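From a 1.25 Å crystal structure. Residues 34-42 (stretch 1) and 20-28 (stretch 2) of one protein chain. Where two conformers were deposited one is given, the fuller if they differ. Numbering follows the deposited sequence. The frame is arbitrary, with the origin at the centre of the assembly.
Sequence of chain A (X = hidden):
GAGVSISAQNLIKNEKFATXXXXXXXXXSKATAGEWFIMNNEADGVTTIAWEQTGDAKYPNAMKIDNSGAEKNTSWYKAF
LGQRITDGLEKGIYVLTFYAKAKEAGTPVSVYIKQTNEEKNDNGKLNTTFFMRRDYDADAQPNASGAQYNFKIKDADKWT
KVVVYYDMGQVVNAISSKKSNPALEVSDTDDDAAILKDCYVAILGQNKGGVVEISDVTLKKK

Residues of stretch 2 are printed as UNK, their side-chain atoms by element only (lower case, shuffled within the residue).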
ATOM      1  N   GLY A  34     -10.952  -9.390  -2.119  1.00 11.76           N
ATOM      2  CA  GLY A  34     -11.023 -10.148  -0.886  1.00 13.18           C
ATOM      3  C   GLY A  34      -9.962 -11.198  -0.708  1.00 13.32           C
ATOM      4  O   GLY A  34     -10.112 -12.097   0.123  1.00 16.00           O
ATOM      5  N   GLU A  35      -8.911 -11.100  -1.504  0.50 12.22           N
ATOM      6  CA  GLU A  35      -7.787 -12.022  -1.504  0.50 12.52           C
ATOM      7  C   GLU A  35      -6.564 -11.130  -1.569  0.50 10.92           C
ATOM      8  O   GLU A  35      -6.686  -9.983  -2.005  0.50  9.29           O
ATOM      9  CB  GLU A  35      -7.845 -12.898  -2.749  0.50 12.87           C
ATOM     10  CG  GLU A  35      -9.072 -13.781  -2.789  0.50 15.63           C
ATOM     11  CD  GLU A  35      -8.993 -14.889  -3.796  0.50 18.66           C
ATOM     12  OE1 GLU A  35      -7.981 -14.978  -4.545  0.50 18.61           O
ATOM     13  OE2 GLU A  35      -9.974 -15.672  -3.835  0.50 22.00           O
ATOM     14  N   TRP A  36      -5.401 -11.628  -1.147  1.00  9.51           N
ATOM     15  CA  TRP A  36      -4.152 -10.958  -1.457  1.00  8.74           C
ATOM     16  C   TRP A  36      -3.700 -11.274  -2.875  1.00  9.39           C
ATOM     17  O   TRP A  36      -3.905 -12.375  -3.378  1.00 10.11           O
ATOM     18  CB  TRP A  36      -3.062 -11.387  -0.480  1.00  8.61           C
ATOM     19  CG  TRP A  36      -3.320 -10.959   0.910  1.00  8.75           C
ATOM     20  CD1 TRP A  36      -3.770 -11.737   1.932  1.00  9.55           C
ATOM     21  CD2 TRP A  36      -3.123  -9.647   1.463  1.00  8.07           C
ATOM     22  NE1 TRP A  36      -3.879 -10.997   3.077  1.00 10.13           N
ATOM     23  CE2 TRP A  36      -3.498  -9.709   2.819  1.00  9.20           C
ATOM     24  CE3 TRP A  36      -2.720  -8.414   0.932  1.00  8.82           C
ATOM     25  CZ2 TRP A  36      -3.426  -8.599   3.652  1.00 10.03           C
ATOM     26  CZ3 TRP A  36      -2.648  -7.331   1.770  1.00  9.43           C
ATOM     27  CH2 TRP A  36      -3.017  -7.428   3.109  1.00 10.09           C
ATOM     28  N   PHE A  37      -3.049 -10.302  -3.495  1.00  8.88           N
ATOM     29  CA  PHE A  37      -2.361 -10.509  -4.747  1.00  8.73           C
ATOM     30  C   PHE A  37      -0.944  -9.987  -4.673  1.00  8.25           C
ATOM     31  O   PHE A  37      -0.632  -9.087  -3.886  1.00  8.92           O
ATOM     32  CB  PHE A  37      -3.132  -9.908  -5.939  1.00  9.70           C
ATOM     33  CG  PHE A  37      -3.283  -8.420  -5.909  1.00  9.11           C
ATOM     34  CD1 PHE A  37      -2.298  -7.603  -6.404  1.00  9.65           C
ATOM     35  CD2 PHE A  37      -4.433  -7.835  -5.430  1.00  9.38           C
ATOM     36  CE1 PHE A  37      -2.466  -6.213  -6.418  1.00 10.42           C
ATOM     37  CE2 PHE A  37      -4.601  -6.463  -5.443  1.00  9.96           C
ATOM     38  CZ  PHE A  37      -3.624  -5.655  -5.952  1.00 10.50           C
ATOM     39  N   ILE A  38      -0.099 -10.559  -5.513  1.00  9.46           N
ATOM     40  CA  ILE A  38       1.273 -10.133  -5.683  1.00  9.06           C
ATOM     41  C   ILE A  38       1.395  -9.347  -6.965  1.00  8.77           C
ATOM     42  O   ILE A  38       1.053  -9.849  -8.044  1.00 10.43           O
ATOM     43  CB  ILE A  38       2.228 -11.329  -5.704  1.00  9.80           C
ATOM     44  CG1 ILE A  38       2.147 -12.082  -4.380  1.00 11.13           C
ATOM     45  CG2 ILE A  38       3.645 -10.863  -6.036  1.00 12.15           C
ATOM     46  CD1 ILE A  38       2.731 -13.503  -4.438  1.00 13.90           C
HETATM   47  N   MSE A  39       1.828  -8.092  -6.864  1.00  8.26           N
HETATM   48  CA  MSE A  39       2.245  -7.306  -8.025  0.50  8.32           C
HETATM   49  C   MSE A  39       3.761  -7.283  -8.063  1.00  8.18           C
HETATM   50  O   MSE A  39       4.407  -6.853  -7.108  1.00  8.40           O
HETATM   51  CB  MSE A  39       1.707  -5.871  -7.967  0.50  8.85           C
HETATM   52  CG  MSE A  39       0.414  -5.689  -8.734  0.50  8.93           C
HETATM   53 SE   MSE A  39       0.611  -5.627 -10.649  0.38  6.95          SE
HETATM   54  CE  MSE A  39       1.199  -3.828 -10.726  0.50  6.36           C
ATOM     55  N   ASN A  40       4.335  -7.778  -9.157  1.00  8.49           N
ATOM     56  CA  ASN A  40       5.763  -7.679  -9.394  1.00  8.05           C
ATOM     57  C   ASN A  40       5.973  -7.536 -10.881  1.00  8.16           C
ATOM     58  O   ASN A  40       6.177  -8.519 -11.613  1.00  9.37           O
ATOM     59  CB  ASN A  40       6.518  -8.886  -8.831  1.00  8.61           C
ATOM     60  CG  ASN A  40       8.001  -8.757  -8.961  1.00  8.87           C
ATOM     61  OD1 ASN A  40       8.513  -7.792  -9.545  1.00  9.22           O
ATOM     62  ND2 ASN A  40       8.711  -9.757  -8.436  1.00  9.79           N
ATOM     63  N   ASN A  41       5.892  -6.293 -11.338  1.00  8.43           N
ATOM     64  CA  ASN A  41       6.185  -5.909 -12.700  1.00  9.11           C
ATOM     65  C   ASN A  41       7.560  -5.284 -12.828  1.00  8.96           C
ATOM     66  O   ASN A  41       7.897  -4.779 -13.884  1.00 10.65           O
ATOM     67  CB  ASN A  41       5.093  -5.002 -13.302  1.00  9.43           C
ATOM     68  CG  ASN A  41       3.782  -5.709 -13.513  1.00  9.89           C
ATOM     69  OD1 ASN A  41       3.707  -6.941 -13.599  1.00 11.58           O
ATOM     70  ND2 ASN A  41       2.712  -4.907 -13.633  1.00 11.15           N
ATOM     71  N   GLU A  42       8.369  -5.323 -11.777  1.00  8.11           N
ATOM     72  CA  GLU A  42       9.778  -4.996 -11.921  1.00  8.73           C
ATOM     73  C   GLU A  42      10.429  -6.049 -12.813  1.00  9.19           C
ATOM     74  O   GLU A  42       9.948  -7.181 -12.915  1.00  9.06           O
ATOM     75  CB  GLU A  42      10.475  -4.930 -10.558  1.00  9.22           C
ATOM     76  CG  GLU A  42      10.040  -3.759  -9.681  1.00  9.49           C
ATOM     77  CD  GLU A  42      10.668  -2.449 -10.073  1.00 10.80           C
ATOM     78  OE1 GLU A  42      11.809  -2.453 -10.564  1.00 13.92           O
ATOM     79  OE2 GLU A  42      10.074  -1.401  -9.780  1.00 13.02           O
ATOM     80  N   UNK A  20      -1.880 -19.739   2.293  1.00 13.23           N
ATOM     81  CA  UNK A  20      -0.787 -19.401   1.411  1.00 13.12           C
ATOM     82  C   UNK A  20      -1.258 -18.493   0.274  1.00 12.54           C
ATOM     83  O   UNK A  20      -2.325 -18.706  -0.325  1.00 14.53           O
ATOM     84  c   UNK A  20       1.767 -21.698  -0.505  1.00 20.41           C
ATOM     85  o   UNK A  20       2.861 -21.573  -1.082  1.00 22.12           O
ATOM     86  c   UNK A  20       1.024 -20.433  -0.088  1.00 15.61           C
ATOM     87  o   UNK A  20       1.277 -22.797  -0.199  1.00 24.28           O
ATOM     88  c   UNK A  20      -0.155 -20.687   0.846  1.00 14.22           C
ATOM     89  N   UNK A  21      -0.447 -17.477  -0.011  1.00 11.85           N
ATOM     90  CA  UNK A  21      -0.715 -16.520  -1.087  1.00 11.86           C
ATOM     91  C   UNK A  21       0.305 -16.704  -2.186  1.00 12.60           C
ATOM     92  O   UNK A  21       1.508 -16.511  -1.965  1.00 13.02           O
ATOM     93  c   UNK A  21      -0.597 -15.090  -0.567  1.00 10.76           C
ATOM     94  c   UNK A  21      -0.728 -14.070  -1.720  1.00 10.85           C
ATOM     95  c   UNK A  21      -1.652 -14.827   0.519  1.00 11.51           C
ATOM     96  N   UNK A  22      -0.177 -17.059  -3.379  1.00 13.73           N
ATOM     97  CA  UNK A  22       0.689 -17.191  -4.563  1.00 14.52           C
ATOM     98  C   UNK A  22       0.167 -16.423  -5.768  1.00 15.02           C
ATOM     99  O   UNK A  22       0.934 -16.223  -6.722  1.00 17.07           O
ATOM    100  o   UNK A  22      -0.425 -19.248  -5.206  1.00 18.29           O
ATOM    101  c   UNK A  22       0.873 -18.678  -4.982  1.00 15.72           C
ATOM    102  c   UNK A  22       1.647 -19.475  -3.914  1.00 17.83           C
ATOM    103  N   UNK A  23      -1.093 -15.981  -5.722  1.00 14.06           N
ATOM    104  CA  UNK A  23      -1.674 -15.324  -6.900  0.50 13.87           C
ATOM    105  C   UNK A  23      -0.996 -14.023  -7.264  1.00 13.19           C
ATOM    106  O   UNK A  23      -0.891 -13.097  -6.494  1.00 13.66           O
ATOM    107  c   UNK A  23      -3.148 -15.056  -6.765  0.50 13.91           C
ATOM    108  o   UNK A  23      -3.546 -17.356  -7.344  0.50 16.65           O
ATOM    109  c   UNK A  23      -3.972 -16.319  -6.809  0.50 14.00           C
ATOM    110  n   UNK A  23      -5.164 -16.228  -6.280  0.50 15.05           N
ATOM    111  N   UNK A  24      -0.506 -14.009  -8.488  1.00 12.75           N
ATOM    112  CA  UNK A  24       0.123 -12.867  -9.085  1.00 12.38           C
ATOM    113  C   UNK A  24      -0.799 -12.293 -10.135  1.00 11.90           C
ATOM    114  O   UNK A  24      -1.410 -13.044 -10.903  1.00 14.31           O
ATOM    115  c   UNK A  24       3.655 -12.798 -10.502  1.00 20.15           C
ATOM    116  c   UNK A  24       2.209 -12.316 -10.393  1.00 18.95           C
ATOM    117  c   UNK A  24       4.517 -11.589 -10.529  1.00 21.00           C
ATOM    118  c   UNK A  24       1.408 -13.345  -9.741  1.00 15.42           C
ATOM    119  n   UNK A  24       4.714 -11.109 -11.843  1.00 16.23           N
ATOM    120  N   UNK A  25      -0.884 -10.972 -10.209  1.00 10.46           N
ATOM    121  CA  UNK A  25      -1.581 -10.313 -11.297  1.00 11.55           C
ATOM    122  C   UNK A  25      -0.629  -9.342 -11.950  1.00 10.76           C
ATOM    123  O   UNK A  25       0.308  -8.887 -11.283  1.00 10.89           O
ATOM    124  c   UNK A  25      -3.894 -10.576 -10.259  1.00 15.54           C
ATOM    125  c   UNK A  25      -2.873  -9.579 -10.843  1.00 12.26           C
ATOM    126  c   UNK A  25      -2.576  -8.471  -9.845  1.00 12.38           C
ATOM    127  N   UNK A  26      -0.910  -8.975 -13.201  1.00 10.95           N
ATOM    128  CA  UNK A  26      -0.127  -7.966 -13.891  1.00 11.78           C
ATOM    129  C   UNK A  26      -0.731  -6.578 -13.773  1.00 11.03           C
ATOM    130  O   UNK A  26      -0.075  -5.603 -14.080  1.00 11.01           O
ATOM    131  c   UNK A  26       0.859  -9.644 -15.491  1.00 16.18           C
ATOM    132  c   UNK A  26       0.064  -8.335 -15.356  1.00 12.85           C
ATOM    133  o   UNK A  26      -1.218  -8.441 -15.946  1.00 16.71           O
ATOM    134  N   UNK A  27      -1.973  -6.501 -13.321  1.00 10.38           N
ATOM    135  CA  UNK A  27      -2.624  -5.210 -13.037  1.00 10.79           C
ATOM    136  C   UNK A  27      -3.680  -5.474 -11.976  1.00 10.14           C
ATOM    137  O   UNK A  27      -4.408  -6.478 -12.073  1.00 10.81           O
ATOM    138  c   UNK A  27      -3.764  -3.193 -14.112  1.00 12.56           C
ATOM    139  o   UNK A  27      -4.718  -2.959 -13.373  1.00 12.31           O
ATOM    140  n   UNK A  27      -3.140  -2.234 -14.806  1.00 15.87           N
ATOM    141  c   UNK A  27      -3.258  -4.610 -14.304  1.00 11.65           C
ATOM    142  N   UNK A  28      -3.788  -4.589 -10.972  1.00  9.94           N
ATOM    143  CA  UNK A  28      -4.816  -4.754  -9.939  1.00 10.15           C
ATOM    144  C   UNK A  28      -6.241  -4.901 -10.484  1.00  8.98           C
ATOM    145  O   UNK A  28      -7.081  -5.494  -9.838  1.00  9.48           O
ATOM    146  c   UNK A  28      -3.209  -3.151  -9.223  1.00 11.06           C
ATOM    147  c   UNK A  28      -4.661  -3.479  -9.096  1.00 10.62           C
ATOM    148  c   UNK A  28      -2.892  -3.452 -10.650  1.00 10.56           C
TER
HETATM  149  O   HOH W   1      -5.593 -13.339  -5.438  0.50 15.51           O
HETATM  150  O   HOH W   2       2.999  -8.698 -11.550  1.00 10.16           O

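Position 20 carries three carbons in an unbranched run, the third bearing two oxygens. That is a carboxylate on a two-carbon arm, and it stays clear of stretch 1. The residue is Glu20.

Position 21 has three carbons, with CB forking into two and no polar atom. CB points toward stretch 1, and the side chain meets the CB of Trp36. A beta-branched, all-carbon side chain of this size is valine, Val21. Its CG1 lies 3.8 Å from CB of Trp36 and 4.4 Å from CG1 of Ile38.

Position 22 also forks at CB, but into one oxygen and one carbon. Its CB points away from stretch 1. The residue is Thr22. Its contact with stretch 1 is through the backbone: its O is 4.0 Å from CD1 of Ile38.

Position 23 has two carbons, the second bearing one oxygen and one nitrogen. The amide end comes near the carboxylate of Glu35. This is a short amide, Asn23. Its ND2 is 3.5 Å from OE1 of Glu35, and water 1 links the two. The water accepts from Asn23 ND2 and donates to Glu35 OE1 and to the O of Trp36. The backbone O of Asn23 accepts a hydrogen bond from the N of Ile38 at 2.8 Å.

Position 24 is a row of four carbons ending in nitrogen, with no branch. The nitrogen reaches the O of Asn40. The residue is Lys24. Its CB lies on the same face of the sheet as the side chain of Ile38. Chi4 is m after three t angles, and the end of the chain comes nearer to stretch 1. NZ donates to the O of Asn40 at 3.0 Å.

Position 25 again has three carbons forked at CB, packed on the ring of Phe37. The residue is Val25. Its CG2 is 3.6 Å from CD1 of Phe37 and 4.2 Å from CG of Met39. Its N donates to the O of Ile38 at 3.1 Å.

Position 26 has one oxygen and one carbon on CB, which points away. It is Thr26. Its backbone O accepts from ND2 of Asn41 at 2.9 Å.

Position 27 has two carbons, the second with one oxygen and one nitrogen, and CB points away. It is Asn27. Its backbone N is 3.8 Å from SE of Met39.

Position 28 has three carbons closing a ring onto its own N. The ring meets Phe37 and the end of Met39. It is Pro28. CB is 4.0 Å from CZ of Phe37, and CD is 4.1 Å from CE of Met39.

The contact is a short parallel pairing centred on Ile38 and Lys24, whose CA atoms are 4.5 Å apart. Ile38 bonds through N and O to the residues flanking Lys24, as parallel strands do. Apolar packing supports it: Val21 meets Trp36 and Ile38, while Val25 and Pro28 meet Phe37 and Met39, a selenomethionine. Beyond the pairing, Lys24 and Asn41 add side-chain bonds. Water 2 joins them, accepting from Lys24 NZ and Asn40 N and donating to Val25 O and Asn41 OD1.

Stretch 2 (20-28) EVTNKVTNP
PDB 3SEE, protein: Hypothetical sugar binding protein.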